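Local coordinates for probable acetyltransferase (Thermus thermophilus, PDB 3EXN), which binds acetyl-CoA and probably acts as a GCN5-related N-acetyltransferase that transfers an acyl group to an acceptor, at residues A22-R27 against L66-Q71. Sequence-based numbering, arbitrary orientation.
Sequences APLLHR and LLFLGQ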
# COMPACT_ATOMS: atom_id res chain seq x y z
N ALA A 22 5.63 10.66 10.55
CA ALA A 22 6.41 9.48 10.92
C ALA A 22 5.90 8.75 12.16
O ALA A 22 5.74 7.55 12.16
CB ALA A 22 7.93 9.83 11.07
N PRO A 23 5.58 9.49 13.22
CA PRO A 23 5.05 8.82 14.41
C PRO A 23 3.71 8.06 14.19
O PRO A 23 3.53 6.98 14.77
CB PRO A 23 4.88 9.97 15.39
CG PRO A 23 5.87 11.01 14.93
CD PRO A 23 5.83 10.92 13.45
N LEU A 24 2.83 8.61 13.36
CA LEU A 24 1.54 7.98 13.05
C LEU A 24 1.74 6.75 12.16
O LEU A 24 1.10 5.72 12.35
CB LEU A 24 0.61 8.96 12.33
CG LEU A 24 0.19 10.23 13.04
CD1 LEU A 24 -0.85 10.97 12.16
CD2 LEU A 24 -0.43 9.94 14.41
N LEU A 25 2.61 6.86 11.17
CA LEU A 25 2.85 5.71 10.30
C LEU A 25 3.57 4.60 11.07
O LEU A 25 3.26 3.39 10.92
CB LEU A 25 3.65 6.12 9.07
CG LEU A 25 3.95 4.97 8.10
CD1 LEU A 25 2.62 4.28 7.64
CD2 LEU A 25 4.71 5.48 6.87
N HIS A 26 4.48 5.02 11.95
CA HIS A 26 5.14 4.05 12.85
C HIS A 26 4.15 3.27 13.67
O HIS A 26 4.29 2.04 13.80
CB HIS A 26 6.18 4.76 13.71
CG HIS A 26 6.96 3.87 14.62
ND1 HIS A 26 6.76 3.84 15.98
CD2 HIS A 26 7.99 3.02 14.38
CE1 HIS A 26 7.63 3.02 16.54
NE2 HIS A 26 8.42 2.54 15.60
N ARG A 27 3.17 3.95 14.25
CA ARG A 27 2.14 3.28 15.04
C ARG A 27 1.31 2.33 14.16
O ARG A 27 1.01 1.24 14.60
CB ARG A 27 1.22 4.32 15.73
CG ARG A 27 0.05 3.70 16.46
CD ARG A 27 -0.73 4.72 17.33
NE ARG A 27 -1.80 4.05 18.09
CZ ARG A 27 -3.11 4.15 17.84
NH1 ARG A 27 -3.59 4.94 16.86
NH2 ARG A 27 -3.97 3.47 18.62
N LEU A 66 -1.37 8.08 4.17
CA LEU A 66 -2.02 7.50 5.34
C LEU A 66 -3.54 7.36 5.10
O LEU A 66 -4.17 8.24 4.51
CB LEU A 66 -1.76 8.36 6.57
CG LEU A 66 -0.57 7.99 7.43
CD1 LEU A 66 -0.47 9.10 8.48
CD2 LEU A 66 -0.68 6.60 8.12
N LEU A 67 -4.11 6.25 5.55
CA LEU A 67 -5.55 5.93 5.39
C LEU A 67 -6.26 6.21 6.68
O LEU A 67 -5.87 5.70 7.73
CB LEU A 67 -5.74 4.49 4.89
CG LEU A 67 -4.94 4.07 3.66
CD1 LEU A 67 -5.21 2.60 3.30
CD2 LEU A 67 -5.21 4.96 2.47
N PHE A 68 -7.25 7.11 6.62
CA PHE A 68 -7.90 7.61 7.82
C PHE A 68 -9.36 7.25 7.86
O PHE A 68 -10.06 7.39 6.87
CB PHE A 68 -7.76 9.14 7.97
CG PHE A 68 -6.43 9.59 8.56
CD1 PHE A 68 -6.21 9.62 9.94
CD2 PHE A 68 -5.41 10.04 7.72
CE1 PHE A 68 -4.98 10.06 10.48
CE2 PHE A 68 -4.16 10.52 8.25
CZ PHE A 68 -3.94 10.50 9.62
N LEU A 69 -9.82 6.85 9.02
CA LEU A 69 -11.28 6.88 9.32
C LEU A 69 -11.46 7.97 10.36
O LEU A 69 -11.16 7.78 11.55
CB LEU A 69 -11.78 5.53 9.81
CG LEU A 69 -11.95 4.40 8.78
CD1 LEU A 69 -12.34 3.11 9.47
CD2 LEU A 69 -12.94 4.75 7.66
N GLY A 70 -11.96 9.12 9.92
CA GLY A 70 -12.01 10.31 10.78
C GLY A 70 -10.58 10.69 11.15
O GLY A 70 -9.77 10.90 10.26
N GLN A 71 -10.29 10.73 12.46
CA GLN A 71 -8.94 11.04 12.97
C GLN A 71 -8.03 9.84 13.19
O GLN A 71 -6.88 10.00 13.62
CB GLN A 71 -9.05 11.77 14.32
CG GLN A 71 -9.64 13.13 14.19
CD GLN A 71 -8.83 14.00 13.28
OE1 GLN A 71 -9.14 14.13 12.09
NE2 GLN A 71 -7.75 14.60 13.81
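Leu66 meets the helix with both of its methyls, one for each of two successive leucines. Its CD1 lies against the base of Leu24, 4.0 Å from Leu24 CB, and also touches that residue's CD1 methyl; the two side chains cross at about a right angle. The other branch serves Leu25, with Leu66 CD2 4.1 Å from Leu25 CD1. Leu25 has its CG anti to the backbone N (chi1 -180°), which swings the isopropyl end along the flank of the helix to Leu66. Leu25 also touches Tyr76 of the adjoining strand 72-81.

The aromatic part of the contact is smaller. Leu24 CD1 reaches the rim of the Phe68 ring, 4.0 Å from Phe68 CZ and close to the ring plane, so the methyl abuts the edge and does not cover a face. The same methyl thus bridges Leu66 and Phe68, two residues apart on one side of the strand.

No hydrogen bond joins the segments, and only 148 Å² is buried between them. Leu66 and Leu25 are buried, whereas Leu24 is exposed, so the apolar patch runs from the interior out to the surface. At that outer end Arg27 forms a salt bridge with Glu72, a polar tie between the helix and the start of strand 72-81.

The axes of helix 22-27 and strand 66-69 pass 10.1 Å apart at 79°, nearly perpendicular. Helix 46-57 packs on another side of the helix through Ala22 and His26, while strand 62-69 is hydrogen-bonded between strands 13-16 and 72-81. A first helix, following the first strand, packed on the antiparallel strands of the N-terminal half of a mixed sheet is characteristic of the GNAT fold, here with bound acetyl-CoA about 12 Å from the Leu25 side chain.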